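Local coordinates for protein L-talarate/galactarate dehydratase (Salmonella typhimurium, PDB 2PP0) that catalyses the magnesium-dependent dehydration of L-talarate and galactarate to 5-keto-4-deoxy-D-glucarate, and also epimerises L-talarate to galactarate, at residues B[300-305]-B[331-336]. Numbering follows the deposited sequence.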
loop_
_atom_site.group_PDB
_atom_site.type_symbol
_atom_site.label_atom_id
_atom_site.label_comp_id
_atom_site.label_asym_id
_atom_site.label_seq_id
_atom_site.Cartn_x
_atom_site.Cartn_y
_atom_site.Cartn_z
ATOM N N PRO B 300 15.647 -2.280 -4.750
ATOM C CA PRO B 300 15.642 -1.926 -3.337
ATOM C C PRO B 300 15.986 -3.139 -2.472
ATOM O O PRO B 300 15.944 -4.284 -2.930
ATOM C CB PRO B 300 14.230 -1.396 -3.122
ATOM C CG PRO B 300 13.412 -2.250 -4.054
ATOM C CD PRO B 300 14.275 -2.415 -5.283
ATOM N N ASP B 301 16.343 -2.862 -1.223
ATOM C CA ASP B 301 16.737 -3.881 -0.257
ATOM C C ASP B 301 15.903 -3.561 0.980
ATOM O O ASP B 301 16.128 -2.543 1.627
ATOM C CB ASP B 301 18.239 -3.712 0.019
ATOM C CG ASP B 301 18.787 -4.729 0.998
ATOM O OD1 ASP B 301 18.232 -4.849 2.105
ATOM O OD2 ASP B 301 19.792 -5.394 0.659
ATOM N N ALA B 302 14.929 -4.408 1.303
ATOM C CA ALA B 302 14.069 -4.138 2.453
ATOM C C ALA B 302 14.858 -3.893 3.735
ATOM O O ALA B 302 14.595 -2.931 4.455
ATOM C CB ALA B 302 13.058 -5.281 2.652
ATOM N N PRO B 303 15.815 -4.774 4.061
ATOM C CA PRO B 303 16.575 -4.527 5.292
ATOM C C PRO B 303 17.226 -3.133 5.278
ATOM O O PRO B 303 17.127 -2.382 6.244
ATOM C CB PRO B 303 17.607 -5.655 5.287
ATOM C CG PRO B 303 16.829 -6.797 4.657
ATOM C CD PRO B 303 16.139 -6.098 3.493
ATOM N N ARG B 304 17.844 -2.782 4.155
ATOM C CA ARG B 304 18.525 -1.498 4.016
ATOM C C ARG B 304 17.682 -0.235 3.966
ATOM O O ARG B 304 18.142 0.820 4.405
ATOM C CB ARG B 304 19.422 -1.519 2.787
ATOM C CG ARG B 304 20.708 -2.262 3.009
ATOM C CD ARG B 304 21.684 -1.991 1.895
ATOM N NE ARG B 304 22.970 -2.605 2.187
ATOM C CZ ARG B 304 23.724 -3.207 1.276
ATOM N NH1 ARG B 304 23.308 -3.270 0.018
ATOM N NH2 ARG B 304 24.884 -3.753 1.627
ATOM N N VAL B 305 16.464 -0.320 3.434
ATOM C CA VAL B 305 15.623 0.868 3.335
ATOM C C VAL B 305 14.727 1.103 4.541
ATOM O O VAL B 305 13.975 2.073 4.575
ATOM C CB VAL B 305 14.731 0.838 2.065
ATOM C CG1 VAL B 305 15.597 0.638 0.833
ATOM C CG2 VAL B 305 13.682 -0.263 2.179
ATOM N N MET B 331 16.523 -13.032 -0.179
ATOM C CA MET B 331 15.431 -13.661 -0.920
ATOM C C MET B 331 14.341 -14.192 0.010
ATOM O O MET B 331 13.180 -14.320 -0.391
ATOM C CB MET B 331 15.961 -14.787 -1.831
ATOM C CG MET B 331 16.791 -15.867 -1.141
ATOM S SD MET B 331 17.423 -17.126 -2.294
ATOM C CE MET B 331 17.754 -18.456 -1.137
ATOM N N GLU B 332 14.713 -14.472 1.255
ATOM C CA GLU B 332 13.766 -14.982 2.244
ATOM C C GLU B 332 12.649 -13.970 2.477
ATOM O O GLU B 332 11.527 -14.331 2.844
ATOM C CB GLU B 332 14.484 -15.286 3.564
ATOM C CG GLU B 332 15.503 -16.442 3.505
ATOM C CD GLU B 332 16.751 -16.130 2.684
ATOM O OE1 GLU B 332 17.038 -14.937 2.431
ATOM O OE2 GLU B 332 17.464 -17.085 2.302
ATOM N N VAL B 333 12.962 -12.695 2.261
ATOM C CA VAL B 333 11.978 -11.634 2.421
ATOM C C VAL B 333 11.511 -11.121 1.060
ATOM O O VAL B 333 10.313 -10.932 0.833
ATOM C CB VAL B 333 12.556 -10.439 3.211
ATOM C CG1 VAL B 333 11.538 -9.316 3.262
ATOM C CG2 VAL B 333 12.943 -10.881 4.626
ATOM N N HIS B 334 12.454 -10.901 0.153
ATOM C CA HIS B 334 12.113 -10.375 -1.162
ATOM C C HIS B 334 11.286 -11.292 -2.063
ATOM O O HIS B 334 10.696 -10.824 -3.037
ATOM C CB HIS B 334 13.380 -9.924 -1.893
ATOM C CG HIS B 334 14.141 -8.854 -1.170
ATOM N ND1 HIS B 334 13.529 -7.746 -0.624
ATOM C CD2 HIS B 334 15.462 -8.717 -0.910
ATOM C CE1 HIS B 334 14.440 -6.975 -0.059
ATOM N NE2 HIS B 334 15.621 -7.541 -0.218
ATOM N N LEU B 335 11.237 -12.587 -1.761
ATOM C CA LEU B 335 10.432 -13.495 -2.581
ATOM C C LEU B 335 8.976 -13.058 -2.478
ATOM O O LEU B 335 8.264 -12.991 -3.478
ATOM C CB LEU B 335 10.558 -14.944 -2.103
ATOM C CG LEU B 335 9.602 -15.956 -2.764
ATOM C CD1 LEU B 335 9.914 -16.094 -4.239
ATOM C CD2 LEU B 335 9.730 -17.308 -2.083
ATOM N N HIS B 336 8.548 -12.743 -1.260
ATOM C CA HIS B 336 7.178 -12.317 -0.995
ATOM C C HIS B 336 6.870 -10.955 -1.598
ATOM O O HIS B 336 5.793 -10.746 -2.154
ATOM C CB HIS B 336 6.933 -12.262 0.515
ATOM C CG HIS B 336 7.086 -13.585 1.198
ATOM N ND1 HIS B 336 6.111 -14.557 1.163
ATOM C CD2 HIS B 336 8.122 -14.112 1.894
ATOM C CE1 HIS B 336 6.539 -15.629 1.806
ATOM N NE2 HIS B 336 7.756 -15.385 2.260
#
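Asp301, whose backbone lies against the ring of His334, has its OD2 gripped by two groups, Tyr80 OH and ND1 of the active-site His328. Its CB points away from helix 331-339, and with CG anti to the backbone N (chi1 -179°) the carboxylate is carried toward these partners. Asp301 is also the N-cap of the short helix 302-305: OD1 accepts from Arg304 N, although the exact place of OD1 is less certain, and Val305 N bonds to Asp301 O at 2.9 Å.

From the other segment comes a buried imidazole, that of His334. His334 CG stands anti to its own carbonyl carbon (chi1 -60°), and the imidazole is directed at the start of the short helix. The ring edge meets the backbone N of Ala302 near the ring plane, while the ring and the pyrrolidine of Pro303 approach tip to tip. Beside the imidazole, Ala302 CB and Val333 CG1 make a looser apolar contact at 4.4 Å. Phe311 and Leu347 add to the packing round the imidazole.

Arg304 makes a salt bridge to Glu278, a magnesium ligand, and so ties the capped turn to the metal site. The pairing of Asp301 with His328 is characteristic of the (β/α)-barrel of the mandelate racemase branch of the enolase superfamily, where an Asp-His dyad spans the ends of the sixth and seventh strands, the aspartate being thought to raise the basicity of the histidine.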